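Local coordinates for protein isatin hydrolase (Ralstonia solanacearum, PDB 5NMP) that hydrolyses isatin to isatinate, opening the five-membered lactam ring with the help of a bound manganese ion, at residues A[35-40]-A[156-161]; A[111-116]-A[125-130]; A[140-145]-A[182-187]; A[152-157]-A[164-169]. All coordinates share one frame; numbering follows the deposited sequence.

In the fold
The four contacts form a connected series, 1-4-2-3. Contacts 1 and 4, whose centres are about 8 Å apart, share Leu156 and Arg157 and meet where Pro37 CG packs 3.7 Å from Phe164 CD2. Both lie near the metal site: the side chains of Phe36 and Phe164 are each about 11 Å from the manganese ion, with Phe36 about 7 Å from the side chain of the manganese ligand His80. Contacts 2 and 3, centres about 13 Å apart, lie where the helices pack on the central sheet, away from that site, and join at Val111 and Pro143. Ser116 and Asp153 connect contact 2 with contact 4, while contacts 1 and 3, their centres about 31 Å apart, lie on opposite sides of the chain's centre.

Contact 1: A[35-40]-A[156-161]; sequences SFPTLQ and LRVGDA
Phe36 lays the CD2-CE2 side of its ring against one methyl of Val158, whose CG2 comes within 3.6 Å of Phe36 CE2. The two side chains cross at about a right angle, and the methyl meets the ring obliquely. The alpha-to-beta bond of Phe36 leads away from 156-161, yet CG is anti to the backbone N (chi1 -167°), and this swings the ring back to Val158. The beta-branched Val158 answers with the methyl anti to its own N. Pro37 CD sits over one face of the Phe36 ring, offset toward the rim, and is 4.3 Å from Val158 CG2; Pro37 CG rests 3.9 Å from Ala161 CA and 4.1 Å from Ala161 CB. The conformationally restricted proline ring suits this spot because it packs against the small alanine, and its nitrogen, lacking a hydrogen, has nothing to donate. Across from it the chain makes a type I turn from Arg157 to Asp160, closed by Asp160 N bonding to Arg157 O (2.9 Å); the turn carries Val158, and Ala161 follows it, with Asp160 as helix N-cap. With the Phe36 side chain about 11 Å from the manganese ion, the loop between strands 24-27 and 52-60 lies against the start of helix 161-165; Phe36 also touches Gln30 and Cys229, and Leu39 packs on Trp68 of the second subunit.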
loop_
_atom_site.group_PDB
_atom_site.type_symbol
_atom_site.label_atom_id
_atom_site.label_comp_id
_atom_site.label_asym_id
_atom_site.label_seq_id
_atom_site.Cartn_x
_atom_site.Cartn_y
_atom_site.Cartn_z
ATOM N N SER A 35 -1.965 0.891 20.486
ATOM C CA SER A 35 -2.810 -0.002 21.266
ATOM C C SER A 35 -3.082 -1.311 20.531
ATOM O O SER A 35 -3.689 -2.229 21.088
ATOM C CB SER A 35 -4.131 0.683 21.617
ATOM O OG SER A 35 -4.864 1.002 20.449
ATOM N N PHE A 36 -2.635 -1.401 19.282
ATOM C CA PHE A 36 -2.841 -2.618 18.506
ATOM C C PHE A 36 -1.997 -3.763 19.056
ATOM O O PHE A 36 -0.818 -3.572 19.353
ATOM C CB PHE A 36 -2.512 -2.398 17.032
ATOM C CG PHE A 36 -2.985 -3.512 16.149
ATOM C CD1 PHE A 36 -2.196 -4.632 15.938
ATOM C CD2 PHE A 36 -4.237 -3.460 15.560
ATOM C CE1 PHE A 36 -2.638 -5.670 15.146
ATOM C CE2 PHE A 36 -4.684 -4.493 14.762
ATOM C CZ PHE A 36 -3.882 -5.600 14.555
ATOM N N PRO A 37 -2.600 -4.959 19.183
ATOM C CA PRO A 37 -1.935 -6.138 19.750
ATOM C C PRO A 37 -0.578 -6.434 19.114
ATOM O O PRO A 37 -0.447 -6.441 17.890
ATOM C CB PRO A 37 -2.925 -7.268 19.461
ATOM C CG PRO A 37 -4.242 -6.600 19.410
ATOM C CD PRO A 37 -3.996 -5.251 18.804
ATOM N N THR A 38 0.421 -6.669 19.957
ATOM C CA THR A 38 1.763 -6.976 19.484
ATOM C C THR A 38 2.105 -8.433 19.771
ATOM O O THR A 38 1.962 -8.907 20.899
ATOM C CB THR A 38 2.815 -6.059 20.135
ATOM O OG1 THR A 38 2.484 -4.691 19.872
ATOM C CG2 THR A 38 4.199 -6.352 19.576
ATOM N N LEU A 39 2.550 -9.137 18.738
ATOM C CA LEU A 39 2.913 -10.542 18.857
ATOM C C LEU A 39 4.113 -10.746 19.777
ATOM O O LEU A 39 5.130 -10.064 19.644
ATOM C CB LEU A 39 3.212 -11.123 17.477
ATOM C CG LEU A 39 3.800 -12.530 17.457
ATOM C CD1 LEU A 39 2.794 -13.540 17.986
ATOM C CD2 LEU A 39 4.247 -12.885 16.050
ATOM N N GLN A 40 3.992 -11.684 20.710
ATOM C CA GLN A 40 5.113 -12.022 21.581
ATOM C C GLN A 40 5.463 -13.504 21.493
ATOM O O GLN A 40 4.603 -14.373 21.657
ATOM C CB GLN A 40 4.810 -11.633 23.030
ATOM C CG GLN A 40 4.771 -10.131 23.263
ATOM C CD GLN A 40 4.827 -9.757 24.733
ATOM O OE1 GLN A 40 4.776 -10.621 25.610
ATOM N NE2 GLN A 40 4.935 -8.463 25.010
ATOM N N LEU A 156 -13.023 -8.702 15.519
ATOM C CA LEU A 156 -13.840 -7.996 16.500
ATOM C C LEU A 156 -13.195 -8.002 17.887
ATOM O O LEU A 156 -13.650 -7.310 18.798
ATOM C CB LEU A 156 -15.239 -8.613 16.570
ATOM C CG LEU A 156 -16.070 -8.586 15.283
ATOM C CD1 LEU A 156 -17.415 -9.272 15.499
ATOM C CD2 LEU A 156 -16.261 -7.157 14.789
ATOM N N ARG A 157 -12.131 -8.785 18.041
ATOM C CA ARG A 157 -11.420 -8.883 19.312
ATOM C C ARG A 157 -10.319 -7.831 19.436
ATOM O O ARG A 157 -9.618 -7.781 20.446
ATOM C CB ARG A 157 -10.806 -10.277 19.476
ATOM C CG ARG A 157 -11.801 -11.419 19.600
ATOM C CD ARG A 157 -11.104 -12.749 19.336
ATOM N NE ARG A 157 -11.986 -13.901 19.491
ATOM C CZ ARG A 157 -11.905 -14.771 20.493
ATOM N NH1 ARG A 157 -10.976 -14.622 21.431
ATOM N NH2 ARG A 157 -12.750 -15.792 20.556
ATOM N N VAL A 158 -10.173 -6.996 18.410
ATOM C CA VAL A 158 -9.044 -6.071 18.313
ATOM C C VAL A 158 -8.978 -5.064 19.472
ATOM O O VAL A 158 -7.902 -4.576 19.813
ATOM C CB VAL A 158 -9.075 -5.306 16.963
ATOM C CG1 VAL A 158 -10.167 -4.245 16.957
ATOM C CG2 VAL A 158 -7.719 -4.689 16.666
ATOM N N GLY A 159 -10.119 -4.773 20.090
ATOM C CA GLY A 159 -10.148 -3.862 21.221
ATOM C C GLY A 159 -9.565 -4.458 22.492
ATOM O O GLY A 159 -9.211 -3.732 23.420
ATOM N N ASP A 160 -9.475 -5.784 22.535
ATOM C CA ASP A 160 -8.909 -6.495 23.678
ATOM C C ASP A 160 -7.683 -7.295 23.233
ATOM O O ASP A 160 -7.813 -8.368 22.644
ATOM C CB ASP A 160 -9.957 -7.419 24.310
ATOM C CG ASP A 160 -9.533 -7.958 25.674
ATOM O OD1 ASP A 160 -8.319 -8.041 25.952
ATOM O OD2 ASP A 160 -10.428 -8.307 26.475
ATOM N N ALA A 161 -6.498 -6.768 23.527
ATOM C CA ALA A 161 -5.252 -7.383 23.088
ATOM C C ALA A 161 -5.083 -8.799 23.629
ATOM O O ALA A 161 -4.604 -9.686 22.918
ATOM C CB ALA A 161 -4.073 -6.522 23.498
#

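Contact 2: A[111-116]-A[125-130]; sequences VVIDAS and WLLTVD
Trp125 reaches from its CB toward Ala115, and the far end of the indole makes the contact. At CB the chain turns with CG anti to the backbone N (chi1 -170°), which carries the ring system across toward strand 107-114. On the six-membered ring, CZ3 comes within 3.6 Å of Ala115 CB, and the neighbouring tip atom CH2 is 3.9 Å from the same methyl. The approach is oblique. The small alanine lets the ring come close just where the strand ends. Two residues back along the chain, Ile113 CG2 and Leu127 CD1 pack at 4.3 Å, two branched aliphatic chains that meet methyl to methyl. The strand end itself is shaped by Asp114, which lies on the other side of the chain from Ile113 and Ala115. Its OD1 accepts twice from Ser116: from OG at 2.8 Å, on the syn lone pair, and from N at 3.2 Å, from well above the carboxylate plane. The bond to N makes an Asx turn, which bends the chain at Ala115, the N-cap of helix 116-119. Thr128 caps the next helix, its OG1 accepting from Phe131 N. Helix 129-139 lies on the sheet face to which Ile113 points, touching it through Phe131 and Trp135; Trp125 packs edge-to-face with Phe131 and, like Ala115, rests on Phe150 of the parallel strand 147-151.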
loop_
_atom_site.group_PDB
_atom_site.type_symbol
_atom_site.label_atom_id
_atom_site.label_comp_id
_atom_site.label_asym_id
_atom_site.label_seq_id
_atom_site.Cartn_x
_atom_site.Cartn_y
_atom_site.Cartn_z
ATOM N N VAL A 111 -11.586 -15.529 -2.843
ATOM C CA VAL A 111 -12.771 -16.209 -2.345
ATOM C C VAL A 111 -12.801 -16.051 -0.833
ATOM O O VAL A 111 -11.755 -15.939 -0.194
ATOM C CB VAL A 111 -12.795 -17.703 -2.724
ATOM C CG1 VAL A 111 -12.797 -17.859 -4.234
ATOM C CG2 VAL A 111 -11.611 -18.436 -2.107
ATOM N N VAL A 112 -13.998 -16.022 -0.262
ATOM C CA VAL A 112 -14.134 -15.836 1.177
ATOM C C VAL A 112 -14.811 -17.039 1.825
ATOM O O VAL A 112 -15.942 -17.379 1.487
ATOM C CB VAL A 112 -14.930 -14.559 1.503
ATOM C CG1 VAL A 112 -15.062 -14.386 3.005
ATOM C CG2 VAL A 112 -14.258 -13.341 0.879
ATOM N N ILE A 113 -14.108 -17.679 2.754
ATOM C CA ILE A 113 -14.637 -18.839 3.467
ATOM C C ILE A 113 -15.139 -18.433 4.847
ATOM O O ILE A 113 -14.342 -18.088 5.719
ATOM C CB ILE A 113 -13.570 -19.947 3.631
ATOM C CG1 ILE A 113 -12.779 -20.141 2.333
ATOM C CG2 ILE A 113 -14.208 -21.246 4.096
ATOM C CD1 ILE A 113 -13.616 -20.555 1.154
ATOM N N ASP A 114 -16.454 -18.475 5.047
ATOM C CA ASP A 114 -17.044 -18.042 6.313
ATOM C C ASP A 114 -17.154 -19.174 7.328
ATOM O O ASP A 114 -17.935 -20.112 7.151
ATOM C CB ASP A 114 -18.428 -17.434 6.081
ATOM C CG ASP A 114 -19.071 -16.944 7.369
ATOM O OD1 ASP A 114 -18.329 -16.517 8.281
ATOM O OD2 ASP A 114 -20.316 -16.988 7.474
ATOM N N ALA A 115 -16.378 -19.067 8.403
ATOM C CA ALA A 115 -16.403 -20.052 9.477
ATOM C C ALA A 115 -16.634 -19.387 10.831
ATOM O O ALA A 115 -16.272 -19.938 11.868
ATOM C CB ALA A 115 -15.109 -20.845 9.495
ATOM N N SER A 116 -17.241 -18.204 10.812
ATOM C CA SER A 116 -17.431 -17.418 12.027
ATOM C C SER A 116 -18.302 -18.129 13.070
ATOM O O SER A 116 -18.048 -18.023 14.269
ATOM C CB SER A 116 -18.033 -16.052 11.683
ATOM O OG SER A 116 -19.193 -16.185 10.882
ATOM N N TRP A 125 -10.790 -24.221 16.370
ATOM C CA TRP A 125 -11.433 -24.851 15.221
ATOM C C TRP A 125 -10.496 -24.939 14.019
ATOM O O TRP A 125 -9.763 -23.999 13.715
ATOM C CB TRP A 125 -12.700 -24.080 14.851
ATOM C CG TRP A 125 -13.567 -24.765 13.843
ATOM C CD1 TRP A 125 -14.527 -25.701 14.089
ATOM C CD2 TRP A 125 -13.565 -24.554 12.426
ATOM N NE1 TRP A 125 -15.119 -26.091 12.912
ATOM C CE2 TRP A 125 -14.546 -25.401 11.876
ATOM C CE3 TRP A 125 -12.824 -23.732 11.570
ATOM C CZ2 TRP A 125 -14.808 -25.452 10.510
ATOM C CZ3 TRP A 125 -13.086 -23.783 10.213
ATOM C CH2 TRP A 125 -14.069 -24.638 9.696
ATOM N N LEU A 126 -10.529 -26.080 13.338
ATOM C CA LEU A 126 -9.630 -26.326 12.222
ATOM C C LEU A 126 -10.368 -26.396 10.891
ATOM O O LEU A 126 -11.335 -27.146 10.740
ATOM C CB LEU A 126 -8.848 -27.620 12.451
ATOM C CG LEU A 126 -7.987 -27.656 13.713
ATOM C CD1 LEU A 126 -7.299 -29.000 13.865
ATOM C CD2 LEU A 126 -6.969 -26.525 13.691
ATOM N N LEU A 127 -9.900 -25.603 9.933
ATOM C CA LEU A 127 -10.405 -25.642 8.566
ATOM C C LEU A 127 -9.941 -26.923 7.881
ATOM O O LEU A 127 -8.741 -27.166 7.746
ATOM C CB LEU A 127 -9.930 -24.415 7.785
ATOM C CG LEU A 127 -10.375 -24.284 6.328
ATOM C CD1 LEU A 127 -11.884 -24.205 6.241
ATOM C CD2 LEU A 127 -9.741 -23.063 5.694
ATOM N N THR A 128 -10.894 -27.743 7.453
ATOM C CA THR A 128 -10.561 -29.036 6.871
ATOM C C THR A 128 -10.863 -29.092 5.378
ATOM O O THR A 128 -11.555 -28.228 4.838
ATOM C CB THR A 128 -11.321 -30.173 7.575
ATOM O OG1 THR A 128 -12.730 -29.998 7.382
ATOM C CG2 THR A 128 -11.017 -30.173 9.059
ATOM N N VAL A 129 -10.330 -30.116 4.716
ATOM C CA VAL A 129 -10.593 -30.340 3.302
ATOM C C VAL A 129 -12.082 -30.587 3.075
ATOM O O VAL A 129 -12.668 -30.074 2.118
ATOM C CB VAL A 129 -9.778 -31.533 2.759
ATOM C CG1 VAL A 129 -10.133 -31.812 1.307
ATOM C CG2 VAL A 129 -8.291 -31.260 2.900
ATOM N N ASP A 130 -12.690 -31.363 3.969
ATOM C CA ASP A 130 -14.118 -31.650 3.894
ATOM C C ASP A 130 -14.939 -30.367 3.901
ATOM O O ASP A 130 -15.873 -30.217 3.114
ATOM C CB ASP A 130 -14.546 -32.555 5.050
ATOM C CG ASP A 130 -13.890 -33.920 4.994
ATOM O OD1 ASP A 130 -12.753 -34.010 4.484
ATOM O OD2 ASP A 130 -14.509 -34.903 5.455
#

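Contact 3: A[140-145]-A[182-187]; sequences GRIPAG and VEWLIG
Ile142 and the pair Trp184 and Leu185 are joined by apolar contact alone. All of it passes through one methyl: Ile142 CD1 is 4.2 Å from Trp184 CZ3 and equally 4.2 Å from Leu185 CD2. With CG1 beside the backbone N (chi1 -59°) and CD1 extended beyond it, the isoleucine sends its long branch toward the helix. The methyl reaches the indole at its edge, near the ring plane, while the leucine meets it with the CD2 branch. Neither helix residue starts out aimed at the loop; the length of each side chain brings its tip there, which suits a large ring and a long aliphatic chain to bridging a wide separation, the closest alpha carbons, those of Ile142 and Leu185, being 8.7 Å apart.

Polar interactions stay within the backbone or lead elsewhere. Inside the helix, Ile186 N bonds to Val182 O (3.1 Å) and Gly187 N to Glu183 O (2.8 Å). In the loop, Ile142 N donates to Glu136 OE2, tying the loop back to helix 129-139. Conformation explains the glycines at either end of 140-145: Gly140, which breaks the helical path after helix 129-139, and Gly145 have positive phi, 98° and 88°, at which a CB would press on the preceding carbonyl.

Trp184 also packs on Leu132 and Glu136, and Ile142 on Val111 of the sheet. The arrangement is that of consecutive beta-alpha-beta crossovers: helices 129-139 and 179-187 lie side by side over the parallel strands 107-114, 147-151 and 193-195, and Ile142 fills the junction where the first helix returns to the sheet.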
loop_
_atom_site.group_PDB
_atom_site.type_symbol
_atom_site.label_atom_id
_atom_site.label_comp_id
_atom_site.label_asym_id
_atom_site.label_seq_id
_atom_site.Cartn_x
_atom_site.Cartn_y
_atom_site.Cartn_z
ATOM N N GLY A 140 -19.106 -23.000 -5.857
ATOM C CA GLY A 140 -18.314 -23.296 -7.037
ATOM C C GLY A 140 -16.840 -23.499 -6.745
ATOM O O GLY A 140 -16.370 -23.245 -5.637
ATOM N N ARG A 141 -16.111 -23.958 -7.754
ATOM C CA ARG A 141 -14.695 -24.272 -7.620
ATOM C C ARG A 141 -13.858 -23.041 -7.275
ATOM O O ARG A 141 -14.023 -21.981 -7.876
ATOM C CB ARG A 141 -14.186 -24.906 -8.916
ATOM C CG ARG A 141 -12.763 -25.423 -8.862
ATOM C CD ARG A 141 -12.337 -25.941 -10.225
ATOM N NE ARG A 141 -11.043 -26.614 -10.186
ATOM C CZ ARG A 141 -10.890 -27.929 -10.075
ATOM N NH1 ARG A 141 -11.953 -28.719 -9.993
ATOM N NH2 ARG A 141 -9.672 -28.457 -10.046
ATOM N N ILE A 142 -12.972 -23.189 -6.297
ATOM C CA ILE A 142 -12.011 -22.147 -5.954
ATOM C C ILE A 142 -11.027 -21.946 -7.106
ATOM O O ILE A 142 -10.296 -22.869 -7.468
ATOM C CB ILE A 142 -11.235 -22.498 -4.673
ATOM C CG1 ILE A 142 -12.199 -22.698 -3.501
ATOM C CG2 ILE A 142 -10.209 -21.426 -4.357
ATOM C CD1 ILE A 142 -11.530 -23.202 -2.245
ATOM N N PRO A 143 -11.006 -20.738 -7.690
ATOM C CA PRO A 143 -10.207 -20.474 -8.895
ATOM C C PRO A 143 -8.704 -20.398 -8.627
ATOM O O PRO A 143 -8.277 -19.928 -7.571
ATOM C CB PRO A 143 -10.744 -19.124 -9.379
ATOM C CG PRO A 143 -11.228 -18.458 -8.148
ATOM C CD PRO A 143 -11.758 -19.548 -7.255
ATOM N N ALA A 144 -7.910 -20.863 -9.586
ATOM C CA ALA A 144 -6.461 -20.827 -9.459
ATOM C C ALA A 144 -5.955 -19.393 -9.538
ATOM O O ALA A 144 -6.398 -18.619 -10.385
ATOM C CB ALA A 144 -5.809 -21.684 -10.532
ATOM N N GLY A 145 -5.032 -19.045 -8.648
ATOM C CA GLY A 145 -4.460 -17.711 -8.619
ATOM C C GLY A 145 -5.252 -16.745 -7.758
ATOM O O GLY A 145 -5.071 -15.531 -7.847
ATOM N N VAL A 182 -4.064 -27.219 3.711
ATOM C CA VAL A 182 -3.021 -26.412 3.094
ATOM C C VAL A 182 -2.479 -27.109 1.846
ATOM O O VAL A 182 -2.309 -26.479 0.801
ATOM C CB VAL A 182 -1.870 -26.129 4.082
ATOM C CG1 VAL A 182 -0.739 -25.377 3.392
ATOM C CG2 VAL A 182 -2.382 -25.335 5.277
ATOM N N GLU A 183 -2.226 -28.411 1.954
ATOM C CA GLU A 183 -1.752 -29.201 0.818
ATOM C C GLU A 183 -2.762 -29.208 -0.331
ATOM O O GLU A 183 -2.385 -29.109 -1.498
ATOM C CB GLU A 183 -1.445 -30.636 1.254
ATOM C CG GLU A 183 -0.206 -30.769 2.124
ATOM C CD GLU A 183 -0.020 -32.170 2.683
ATOM O OE1 GLU A 183 -0.975 -32.977 2.627
ATOM O OE2 GLU A 183 1.088 -32.462 3.182
ATOM N N TRP A 184 -4.043 -29.321 0.007
ATOM C CA TRP A 184 -5.112 -29.346 -0.988
ATOM C C TRP A 184 -5.236 -28.006 -1.711
ATOM O O TRP A 184 -5.339 -27.961 -2.937
ATOM C CB TRP A 184 -6.441 -29.718 -0.321
ATOM C CG TRP A 184 -7.583 -29.915 -1.269
ATOM C CD1 TRP A 184 -7.846 -31.027 -2.012
ATOM C CD2 TRP A 184 -8.633 -28.984 -1.555
ATOM N NE1 TRP A 184 -8.989 -30.844 -2.753
ATOM C CE2 TRP A 184 -9.492 -29.598 -2.491
ATOM C CE3 TRP A 184 -8.928 -27.689 -1.117
ATOM C CZ2 TRP A 184 -10.623 -28.962 -2.997
ATOM C CZ3 TRP A 184 -10.053 -27.060 -1.619
ATOM C CH2 TRP A 184 -10.887 -27.697 -2.550
ATOM N N LEU A 185 -5.222 -26.918 -0.946
ATOM C CA LEU A 185 -5.312 -25.575 -1.514
ATOM C C LEU A 185 -4.173 -25.284 -2.490
ATOM O O LEU A 185 -4.380 -24.657 -3.529
ATOM C CB LEU A 185 -5.320 -24.522 -0.403
ATOM C CG LEU A 185 -6.625 -24.374 0.378
ATOM C CD1 LEU A 185 -6.504 -23.272 1.413
ATOM C CD2 LEU A 185 -7.784 -24.094 -0.569
ATOM N N ILE A 186 -2.973 -25.741 -2.154
ATOM C CA ILE A 186 -1.816 -25.506 -3.006
ATOM C C ILE A 186 -1.797 -26.451 -4.203
ATOM O O ILE A 186 -1.700 -26.013 -5.349
ATOM C CB ILE A 186 -0.502 -25.662 -2.223
ATOM C CG1 ILE A 186 -0.412 -24.602 -1.126
ATOM C CG2 ILE A 186 0.692 -25.554 -3.155
ATOM C CD1 ILE A 186 0.783 -24.773 -0.205
ATOM N N GLY A 187 -1.906 -27.748 -3.930
ATOM C CA GLY A 187 -1.746 -28.770 -4.949
ATOM C C GLY A 187 -2.935 -29.027 -5.857
ATOM O O GLY A 187 -2.761 -29.334 -7.035
#

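Contact 4: A[152-157]-A[164-169]; sequences TDWSLR and FLNIRE
Trp154 is the first residue of 152-157 to meet 164-169, through the N-H edge of its indole. NE1 donates to Phe164 O at 2.9 Å, with an N-H...O angle of 164°; the oxygen lies in the ring plane and offers a lone pair in its own carbonyl plane. Setting CG anti to the backbone N (chi1 -161°) turns this edge toward the helix end. Trp154 CD1 lies 3.8 Å from Phe164 CE1, the five-membered ring inclined at 59° to the Phe164 ring, with NE1 over one face of that ring, offset toward its rim; the far edge carries CZ2 to 4.0 Å from Asn166 CB. Tryptophan suits the place by combining a donor with a long apolar rim. It opens a 3-10 segment, in which Arg157 N bonds to Trp154 O (3.0 Å), folding Arg157 back over the indole. Arg157 CD lies above the centre of one indole face, the guanidinium making a cation-pi interaction with it, and Arg157 CB is 4.0 Å from Phe164 CA. The charged end is held by a salt bridge from NH2 to Glu123 and a bond from NH1 to Ala163 O. Asn166 takes a positive phi as the helix ends, and its ND2 donates to His173 O. The loop after strand 147-151 is thereby fastened to the end of helix 161-165 and to Asn166, just before strand 167-168, with Trp154 also touching helix 116-119.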
loop_
_atom_site.group_PDB
_atom_site.type_symbol
_atom_site.label_atom_id
_atom_site.label_comp_id
_atom_site.label_asym_id
_atom_site.label_seq_id
_atom_site.Cartn_x
_atom_site.Cartn_y
_atom_site.Cartn_z
ATOM N N THR A 152 -13.381 -15.342 10.103
ATOM C CA THR A 152 -13.617 -15.927 11.417
ATOM C C THR A 152 -14.249 -14.941 12.398
ATOM O O THR A 152 -14.549 -15.305 13.534
ATOM C CB THR A 152 -12.308 -16.440 12.034
ATOM O OG1 THR A 152 -11.362 -15.365 12.089
ATOM C CG2 THR A 152 -11.730 -17.581 11.206
ATOM N N ASP A 153 -14.437 -13.699 11.955
ATOM C CA ASP A 153 -14.910 -12.599 12.807
ATOM C C ASP A 153 -13.976 -12.337 13.989
ATOM O O ASP A 153 -14.361 -11.700 14.969
ATOM C CB ASP A 153 -16.333 -12.870 13.317
ATOM C CG ASP A 153 -17.401 -12.452 12.321
ATOM O OD1 ASP A 153 -17.054 -12.153 11.158
ATOM O OD2 ASP A 153 -18.593 -12.429 12.702
ATOM N N TRP A 154 -12.740 -12.812 13.881
ATOM C CA TRP A 154 -11.745 -12.640 14.934
ATOM C C TRP A 154 -11.332 -11.177 15.088
ATOM O O TRP A 154 -10.875 -10.761 16.153
ATOM C CB TRP A 154 -10.514 -13.500 14.641
ATOM C CG TRP A 154 -9.654 -13.747 15.835
ATOM C CD1 TRP A 154 -8.597 -12.993 16.256
ATOM C CD2 TRP A 154 -9.772 -14.828 16.764
ATOM N NE1 TRP A 154 -8.050 -13.539 17.394
ATOM C CE2 TRP A 154 -8.753 -14.667 17.725
ATOM C CE3 TRP A 154 -10.640 -15.918 16.877
ATOM C CZ2 TRP A 154 -8.580 -15.556 18.788
ATOM C CZ3 TRP A 154 -10.466 -16.800 17.931
ATOM C CH2 TRP A 154 -9.444 -16.614 18.872
ATOM N N SER A 155 -11.501 -10.404 14.021
ATOM C CA SER A 155 -11.130 -8.992 14.012
ATOM C C SER A 155 -11.907 -8.164 15.036
ATOM O O SER A 155 -11.499 -7.056 15.382
ATOM C CB SER A 155 -11.338 -8.403 12.615
ATOM O OG SER A 155 -12.676 -8.590 12.182
ATOM N N LEU A 156 -13.023 -8.702 15.519
ATOM C CA LEU A 156 -13.840 -7.996 16.500
ATOM C C LEU A 156 -13.195 -8.002 17.887
ATOM O O LEU A 156 -13.650 -7.310 18.798
ATOM C CB LEU A 156 -15.239 -8.613 16.570
ATOM C CG LEU A 156 -16.070 -8.586 15.283
ATOM C CD1 LEU A 156 -17.415 -9.272 15.499
ATOM C CD2 LEU A 156 -16.261 -7.157 14.789
ATOM N N ARG A 157 -12.131 -8.785 18.041
ATOM C CA ARG A 157 -11.420 -8.883 19.312
ATOM C C ARG A 157 -10.319 -7.831 19.436
ATOM O O ARG A 157 -9.618 -7.781 20.446
ATOM C CB ARG A 157 -10.806 -10.277 19.476
ATOM C CG ARG A 157 -11.801 -11.419 19.600
ATOM C CD ARG A 157 -11.104 -12.749 19.336
ATOM N NE ARG A 157 -11.986 -13.901 19.491
ATOM C CZ ARG A 157 -11.905 -14.771 20.493
ATOM N NH1 ARG A 157 -10.976 -14.622 21.431
ATOM N NH2 ARG A 157 -12.750 -15.792 20.556
ATOM N N PHE A 164 -7.370 -10.975 21.641
ATOM C CA PHE A 164 -6.963 -11.070 20.247
ATOM C C PHE A 164 -5.847 -12.094 20.066
ATOM O O PHE A 164 -5.878 -12.894 19.132
ATOM C CB PHE A 164 -6.518 -9.703 19.721
ATOM C CG PHE A 164 -6.269 -9.674 18.239
ATOM C CD1 PHE A 164 -7.323 -9.540 17.347
ATOM C CD2 PHE A 164 -4.982 -9.778 17.736
ATOM C CE1 PHE A 164 -7.099 -9.514 15.981
ATOM C CE2 PHE A 164 -4.751 -9.750 16.372
ATOM C CZ PHE A 164 -5.810 -9.618 15.493
ATOM N N LEU A 165 -4.863 -12.064 20.960
ATOM C CA LEU A 165 -3.776 -13.035 20.928
ATOM C C LEU A 165 -4.235 -14.375 21.508
ATOM O O LEU A 165 -3.824 -15.435 21.038
ATOM C CB LEU A 165 -2.558 -12.510 21.694
ATOM C CG LEU A 165 -1.919 -11.208 21.199
ATOM C CD1 LEU A 165 -0.721 -10.836 22.056
ATOM C CD2 LEU A 165 -1.516 -11.307 19.735
ATOM N N ASN A 166 -5.093 -14.305 22.524
ATOM C CA ASN A 166 -5.693 -15.476 23.167
ATOM C C ASN A 166 -4.678 -16.535 23.571
ATOM O O ASN A 166 -4.685 -17.650 23.053
ATOM C CB ASN A 166 -6.744 -16.108 22.260
ATOM C CG ASN A 166 -7.686 -17.021 23.018
ATOM O OD1 ASN A 166 -7.986 -16.781 24.187
ATOM N ND2 ASN A 166 -8.150 -18.077 22.363
ATOM N N ILE A 167 -3.823 -16.182 24.522
ATOM C CA ILE A 167 -2.710 -17.029 24.911
ATOM C C ILE A 167 -2.899 -17.650 26.292
ATOM O O ILE A 167 -3.240 -16.963 27.257
ATOM C CB ILE A 167 -1.394 -16.229 24.865
ATOM C CG1 ILE A 167 -0.946 -16.081 23.408
ATOM C CG2 ILE A 167 -0.312 -16.891 25.705
ATOM C CD1 ILE A 167 0.342 -15.331 23.229
ATOM N N ARG A 168 -2.693 -18.962 26.363
ATOM C CA ARG A 168 -2.724 -19.691 27.624
ATOM C C ARG A 168 -1.335 -20.264 27.913
ATOM O O ARG A 168 -0.361 -19.880 27.265
ATOM C CB ARG A 168 -3.787 -20.788 27.582
ATOM C CG ARG A 168 -5.173 -20.257 27.233
ATOM C CD ARG A 168 -6.284 -21.141 27.778
ATOM N NE ARG A 168 -6.809 -22.067 26.777
ATOM C CZ ARG A 168 -7.731 -21.747 25.875
ATOM N NH1 ARG A 168 -8.226 -20.515 25.838
ATOM N NH2 ARG A 168 -8.156 -22.655 25.005
ATOM N N GLU A 169 -1.234 -21.174 28.877
ATOM C CA GLU A 169 0.077 -21.669 29.299
ATOM C C GLU A 169 0.747 -22.533 28.226
ATOM O O GLU A 169 1.960 -22.752 28.261
ATOM C CB GLU A 169 -0.047 -22.449 30.615
ATOM C CG GLU A 169 0.181 -23.953 30.514
ATOM C CD GLU A 169 -0.985 -24.684 29.876
ATOM O OE1 GLU A 169 -2.040 -24.048 29.650
ATOM O OE2 GLU A 169 -0.844 -25.896 29.599
#